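Local coordinates for CYTH domain-containing protein (Pyrococcus horikoshii, PDB 2DC4), which is of unknown function but belongs to the CYTH superfamily, whose members typically bind triphosphate compounds inside a closed beta barrel, at residues K100-Y105 / T111-R116; I126-S131 / K138-V143. All coordinates share one frame; numbering follows the deposited sequence.

Interaction 1: K100-Y105 / T111-R116; sequences KRRWIY and TFELNR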
loop_
_atom_site.group_PDB
_atom_site.type_symbol
_atom_site.label_atom_id
_atom_site.label_comp_id
_atom_site.label_asym_id
_atom_site.label_seq_id
_atom_site.Cartn_x
_atom_site.Cartn_y
_atom_site.Cartn_z
ATOM N N LYS A 100 12.508 14.577 -8.393
ATOM C CA LYS A 100 12.932 15.862 -7.867
ATOM C C LYS A 100 13.817 15.729 -6.644
ATOM O O LYS A 100 13.853 14.684 -5.996
ATOM C CB LYS A 100 11.703 16.695 -7.502
ATOM C CG LYS A 100 11.048 16.257 -6.196
ATOM C CD LYS A 100 9.937 17.212 -5.772
ATOM C CE LYS A 100 8.595 16.851 -6.395
ATOM N NZ LYS A 100 8.008 15.623 -5.770
ATOM N N ARG A 101 14.541 16.800 -6.345
ATOM C CA ARG A 101 15.385 16.847 -5.164
ATOM C C ARG A 101 14.717 17.944 -4.338
ATOM O O ARG A 101 14.634 19.091 -4.772
ATOM C CB ARG A 101 16.812 17.236 -5.539
ATOM C CG ARG A 101 17.841 16.880 -4.491
ATOM C CD ARG A 101 19.129 16.398 -5.150
ATOM N NE ARG A 101 20.044 15.779 -4.196
ATOM C CZ ARG A 101 20.809 16.453 -3.344
ATOM N NH1 ARG A 101 20.777 17.778 -3.324
ATOM N NH2 ARG A 101 21.612 15.801 -2.515
ATOM N N ARG A 102 14.225 17.581 -3.156
ATOM C CA ARG A 102 13.516 18.524 -2.297
ATOM C C ARG A 102 14.256 18.934 -1.029
ATOM O O ARG A 102 14.737 18.089 -0.269
ATOM C CB ARG A 102 12.154 17.929 -1.922
ATOM C CG ARG A 102 11.344 18.751 -0.922
ATOM C CD ARG A 102 10.002 18.080 -0.634
ATOM N NE ARG A 102 9.101 18.161 -1.780
ATOM C CZ ARG A 102 7.907 17.575 -1.847
ATOM N NH1 ARG A 102 7.456 16.853 -0.830
ATOM N NH2 ARG A 102 7.161 17.711 -2.935
ATOM N N TRP A 103 14.350 20.247 -0.821
ATOM C CA TRP A 103 14.972 20.838 0.358
ATOM C C TRP A 103 13.804 21.235 1.255
ATOM O O TRP A 103 12.956 22.032 0.854
ATOM C CB TRP A 103 15.755 22.092 -0.031
ATOM C CG TRP A 103 17.165 21.835 -0.426
ATOM C CD1 TRP A 103 18.281 22.069 0.325
ATOM C CD2 TRP A 103 17.622 21.305 -1.669
ATOM N NE1 TRP A 103 19.403 21.719 -0.375
ATOM C CE2 TRP A 103 19.029 21.244 -1.605
ATOM C CE3 TRP A 103 16.980 20.873 -2.836
ATOM C CZ2 TRP A 103 19.810 20.771 -2.661
ATOM C CZ3 TRP A 103 17.755 20.402 -3.891
ATOM C CH2 TRP A 103 19.155 20.355 -3.794
ATOM N N ILE A 104 13.756 20.678 2.459
ATOM C CA ILE A 104 12.668 20.959 3.386
ATOM C C ILE A 104 13.126 21.849 4.534
ATOM O O ILE A 104 14.139 21.576 5.170
ATOM C CB ILE A 104 12.093 19.643 3.980
ATOM C CG1 ILE A 104 11.668 18.705 2.846
ATOM C CG2 ILE A 104 10.905 19.949 4.906
ATOM C CD1 ILE A 104 11.257 17.310 3.309
ATOM N N TYR A 105 12.383 22.926 4.770
ATOM C CA TYR A 105 12.661 23.863 5.863
ATOM C C TYR A 105 11.360 24.048 6.635
ATOM O O TYR A 105 10.282 23.954 6.060
ATOM C CB TYR A 105 13.104 25.224 5.328
ATOM C CG TYR A 105 14.427 25.219 4.618
ATOM C CD1 TYR A 105 15.603 25.554 5.289
ATOM C CD2 TYR A 105 14.506 24.904 3.261
ATOM C CE1 TYR A 105 16.833 25.583 4.617
ATOM C CE2 TYR A 105 15.713 24.929 2.588
ATOM C CZ TYR A 105 16.873 25.272 3.263
ATOM O OH TYR A 105 18.058 25.335 2.573
ATOM N N THR A 111 5.687 25.081 6.236
ATOM C CA THR A 111 6.708 24.196 5.710
ATOM C C THR A 111 7.082 24.691 4.322
ATOM O O THR A 111 6.213 24.997 3.502
ATOM C CB THR A 111 6.199 22.744 5.602
ATOM O OG1 THR A 111 5.853 22.264 6.908
ATOM C CG2 THR A 111 7.275 21.840 5.002
ATOM N N PHE A 112 8.382 24.797 4.082
ATOM C CA PHE A 112 8.881 25.228 2.790
ATOM C C PHE A 112 9.443 24.003 2.094
ATOM O O PHE A 112 10.265 23.285 2.664
ATOM C CB PHE A 112 10.009 26.254 2.947
ATOM C CG PHE A 112 9.614 27.489 3.699
ATOM C CD1 PHE A 112 9.773 27.561 5.080
ATOM C CD2 PHE A 112 9.070 28.579 3.028
ATOM C CE1 PHE A 112 9.394 28.701 5.784
ATOM C CE2 PHE A 112 8.686 29.726 3.719
ATOM C CZ PHE A 112 8.848 29.789 5.100
ATOM N N GLU A 113 8.989 23.747 0.875
ATOM C CA GLU A 113 9.516 22.622 0.114
ATOM C C GLU A 113 10.111 23.231 -1.145
ATOM O O GLU A 113 9.381 23.633 -2.049
ATOM C CB GLU A 113 8.411 21.627 -0.253
ATOM C CG GLU A 113 7.610 21.112 0.947
ATOM C CD GLU A 113 6.632 20.012 0.582
ATOM O OE1 GLU A 113 5.952 20.126 -0.459
ATOM O OE2 GLU A 113 6.533 19.036 1.350
ATOM N N LEU A 114 11.437 23.319 -1.182
ATOM C CA LEU A 114 12.142 23.887 -2.330
ATOM C C LEU A 114 12.507 22.722 -3.224
ATOM O O LEU A 114 13.358 21.902 -2.876
ATOM C CB LEU A 114 13.395 24.630 -1.859
ATOM C CG LEU A 114 14.218 25.352 -2.926
ATOM C CD1 LEU A 114 13.301 26.222 -3.784
ATOM C CD2 LEU A 114 15.289 26.197 -2.247
ATOM N N ASN A 115 11.861 22.662 -4.384
ATOM C CA ASN A 115 12.052 21.558 -5.310
ATOM C C ASN A 115 12.803 21.831 -6.596
ATOM O O ASN A 115 12.496 22.784 -7.311
ATOM C CB ASN A 115 10.693 20.990 -5.701
ATOM C CG ASN A 115 9.872 20.584 -4.506
ATOM O OD1 ASN A 115 10.280 19.726 -3.730
ATOM N ND2 ASN A 115 8.705 21.203 -4.350
ATOM N N ARG A 116 13.778 20.975 -6.893
ATOM C CA ARG A 116 14.507 21.071 -8.152
ATOM C C ARG A 116 13.937 19.870 -8.899
ATOM O O ARG A 116 14.331 18.729 -8.660
ATOM C CB ARG A 116 16.013 20.936 -7.924
ATOM C CG ARG A 116 16.536 21.924 -6.899
ATOM C CD ARG A 116 17.954 22.364 -7.189
ATOM N NE ARG A 116 18.003 23.326 -8.283
ATOM C CZ ARG A 116 19.116 23.912 -8.711
ATOM N NH1 ARG A 116 20.276 23.628 -8.136
ATOM N NH2 ARG A 116 19.062 24.801 -9.694
#
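Arg102 donates its NE-H to Asn115 OD1 at 2.8 Å, nearly straight at 166°; the acceptor lies in the guanidinium plane, and the N-H meets an in-plane lone pair of the amide oxygen. The other end of the Asn115 amide, ND2, is bonded to Tyr159 OH, so both polar ends are engaged, fixing the amide's rotation. With CG anti to the backbone N (chi1 175°) and a bend at chi3, the Arg102 chain swings its guanidinium beneath Glu113. The carboxylate stacks over one face: OE1 sits above the centre, and OE2 lies 3.2 Å from NH1 in a salt bridge that rests on charge, since no N-H points at it. Glu127 also approaches Glu113 OE1, and Arg102 probably offsets the like charges. Lys100 passes its CD 3.3 Å from Asn115 OD1 and carries NZ on to Gln31 OE1. The strands form a beta hairpin in the CYTH barrel, and this face, polar around Lys100, Arg102, Glu113 and Asn115, is consistent with the charged tunnel interior of the family. Arg101-Arg116, Trp103-Leu114 and Tyr105-Phe112 are the hydrogen-bonded pairs of the antiparallel strands, each with two N-H...O bonds. On the opposite face Trp103 and Leu114 touch through their CB atoms at 3.9 Å, as do Tyr105 and Phe112 at 4.0 Å. Arg116 lays CG 3.6 Å from Trp103 CZ3, while its NE pairs with Asp122; Phe11 meets the Trp103 ring edge-to-face.

Interaction 2: I126-S131 / K138-V143; sequences IEVITS and KIIWDV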
loop_
_atom_site.group_PDB
_atom_site.type_symbol
_atom_site.label_atom_id
_atom_site.label_comp_id
_atom_site.label_asym_id
_atom_site.label_seq_id
_atom_site.Cartn_x
_atom_site.Cartn_y
_atom_site.Cartn_z
ATOM N N ILE A 126 4.859 26.458 -0.537
ATOM C CA ILE A 126 4.738 26.966 0.822
ATOM C C ILE A 126 3.458 26.332 1.343
ATOM O O ILE A 126 2.365 26.573 0.819
ATOM C CB ILE A 126 4.623 28.505 0.871
ATOM C CG1 ILE A 126 5.842 29.143 0.196
ATOM C CG2 ILE A 126 4.523 28.965 2.332
ATOM C CD1 ILE A 126 5.860 30.676 0.282
ATOM N N GLU A 127 3.606 25.510 2.375
ATOM C CA GLU A 127 2.499 24.762 2.957
ATOM C C GLU A 127 2.214 25.208 4.393
ATOM O O GLU A 127 3.111 25.527 5.161
ATOM C CB GLU A 127 2.863 23.276 2.936
ATOM C CG GLU A 127 2.640 22.642 1.562
ATOM C CD GLU A 127 2.963 21.167 1.632
ATOM O OE1 GLU A 127 2.590 20.531 2.608
ATOM O OE2 GLU A 127 3.593 20.662 0.704
ATOM N N VAL A 128 0.945 25.210 4.777
ATOM C CA VAL A 128 0.591 25.582 6.139
ATOM C C VAL A 128 -0.428 24.602 6.690
ATOM O O VAL A 128 -1.205 24.011 5.942
ATOM C CB VAL A 128 0.003 27.016 6.195
ATOM C CG1 VAL A 128 -1.294 27.074 5.421
ATOM C CG2 VAL A 128 -0.216 27.441 7.642
ATOM N N ILE A 129 -0.405 24.415 8.005
ATOM C CA ILE A 129 -1.351 23.525 8.665
ATOM C C ILE A 129 -2.382 24.410 9.360
ATOM O O ILE A 129 -2.026 25.231 10.202
ATOM C CB ILE A 129 -0.645 22.648 9.716
ATOM C CG1 ILE A 129 0.440 21.804 9.042
ATOM C CG2 ILE A 129 -1.660 21.751 10.416
ATOM C CD1 ILE A 129 1.276 20.990 10.014
ATOM N N THR A 130 -3.651 24.257 8.992
ATOM C CA THR A 130 -4.716 25.065 9.583
ATOM C C THR A 130 -6.094 24.433 9.396
ATOM O O THR A 130 -6.336 23.710 8.428
ATOM C CB THR A 130 -4.735 26.490 8.967
ATOM O OG1 THR A 130 -3.496 27.152 9.253
ATOM C CG2 THR A 130 -5.879 27.314 9.538
ATOM N N SER A 131 -6.994 24.705 10.336
ATOM C CA SER A 131 -8.350 24.176 10.267
ATOM C C SER A 131 -9.184 25.080 9.374
ATOM O O SER A 131 -10.224 24.672 8.856
ATOM C CB SER A 131 -8.973 24.115 11.664
ATOM O OG SER A 131 -8.258 23.230 12.508
ATOM N N LYS A 138 -3.798 33.169 4.089
ATOM C CA LYS A 138 -3.325 34.478 4.527
ATOM C C LYS A 138 -1.926 34.342 5.118
ATOM O O LYS A 138 -1.067 35.211 4.935
ATOM C CB LYS A 138 -4.274 35.069 5.576
ATOM C CG LYS A 138 -5.675 35.364 5.058
ATOM C CD LYS A 138 -6.548 35.959 6.154
ATOM C CE LYS A 138 -7.925 36.334 5.626
ATOM N NZ LYS A 138 -8.751 37.011 6.665
ATOM N N ILE A 139 -1.695 33.241 5.825
ATOM C CA ILE A 139 -0.391 33.004 6.427
ATOM C C ILE A 139 0.637 32.738 5.334
ATOM O O ILE A 139 1.751 33.257 5.375
ATOM C CB ILE A 139 -0.426 31.798 7.389
ATOM C CG1 ILE A 139 -1.298 32.128 8.601
ATOM C CG2 ILE A 139 0.988 31.441 7.830
ATOM C CD1 ILE A 139 -1.483 30.961 9.556
ATOM N N ILE A 140 0.251 31.925 4.358
ATOM C CA ILE A 140 1.144 31.600 3.255
ATOM C C ILE A 140 1.549 32.867 2.521
ATOM O O ILE A 140 2.720 33.054 2.206
ATOM C CB ILE A 140 0.479 30.620 2.266
ATOM C CG1 ILE A 140 0.416 29.229 2.904
ATOM C CG2 ILE A 140 1.257 30.585 0.944
ATOM C CD1 ILE A 140 -0.303 28.187 2.084
ATOM N N TRP A 141 0.588 33.746 2.261
ATOM C CA TRP A 141 0.926 34.974 1.552
ATOM C C TRP A 141 1.773 35.960 2.357
ATOM O O TRP A 141 2.584 36.683 1.784
ATOM C CB TRP A 141 -0.341 35.626 0.989
ATOM C CG TRP A 141 -0.722 34.962 -0.297
ATOM C CD1 TRP A 141 -1.692 34.017 -0.486
ATOM C CD2 TRP A 141 -0.030 35.080 -1.545
ATOM N NE1 TRP A 141 -1.638 33.534 -1.773
ATOM C CE2 TRP A 141 -0.628 34.171 -2.444
ATOM C CE3 TRP A 141 1.042 35.865 -1.986
ATOM C CZ2 TRP A 141 -0.188 34.024 -3.765
ATOM C CZ3 TRP A 141 1.482 35.718 -3.302
ATOM C CH2 TRP A 141 0.864 34.803 -4.172
ATOM N N ASP A 142 1.620 35.986 3.679
ATOM C CA ASP A 142 2.452 36.877 4.481
ATOM C C ASP A 142 3.897 36.390 4.377
ATOM O O ASP A 142 4.837 37.185 4.289
ATOM C CB ASP A 142 2.012 36.876 5.950
ATOM C CG ASP A 142 0.785 37.729 6.190
ATOM O OD1 ASP A 142 0.639 38.765 5.508
ATOM O OD2 ASP A 142 -0.024 37.372 7.073
ATOM N N VAL A 143 4.066 35.069 4.391
ATOM C CA VAL A 143 5.389 34.467 4.278
ATOM C C VAL A 143 5.946 34.696 2.870
ATOM O O VAL A 143 7.105 35.062 2.707
ATOM C CB VAL A 143 5.337 32.941 4.543
ATOM C CG1 VAL A 143 6.712 32.323 4.314
ATOM C CG2 VAL A 143 4.858 32.682 5.955
#
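Val143 N bonds to Ile139 O at 3.1 Å, a regular helix bond between two residues that both touch the strand segment. Across the contact the side chains meet mainly through apolar carbons. Ile140 is the central side chain. With CG1 anti to the carbonyl carbon (chi1 -73°) and the chain extended beyond it (chi2 176°), CD1 reaches down onto the strand, between Val128 CG1 at 3.7 Å and Ile126 O at 3.4 Å. The other branch, CG2, meets Ile126 CG2 at 3.9 Å, the two isoleucines running antiparallel alongside one another. Val128 uses both methyls: CG1 packs against Ile140, while CG2 reaches Ile139 CG2 at 4.2 Å, those two side chains nearly perpendicular. Thr130 OG1 comes near Ile139 CD1; its bond to Ile129 O is short at 2.6 Å but badly angled, from above the carbonyl plane, and probably weak. Towards the C-terminal end of the helix segment, Val143 CG1 touches Ile126 CD1 more loosely at 4.4 Å. Ile3 and Val5 of strand 2-8 also pack on Ile140, and Val110 touches Ile126, Ile139 and Val143, so neighbouring strands widen the apolar patch. The axes of strand 126-128 and helix 138-143 pass 8.3 Å apart at 143°, a strand followed, after a short loop, by a helix that folds back over it: the alpha-on-beta packing of helix 133-146 against the outside of the CYTH barrel.

In the fold
From the N terminus the chain first reaches 100-105 on strand 94-107, runs on to 107, turns at 108-109 and returns along 111-116, where interaction 1 closes the hairpin. Strand 121-128 follows as the next strand of the sheet; beyond 126-131 six residues, mostly helical, lead to 138-143, and interaction 2 closes. The two loops lie in series, neither nested nor crossing, with centres about 16 Å apart. Thr111 N probably bonds to Glu127 O, and Phe112 CE2 packs on Val143 CG1, so the hairpin touches both segments of interaction 2. Strand 121-128 also bonds to strand 2-8, so interaction 2 lies where the first and last strands close the barrel.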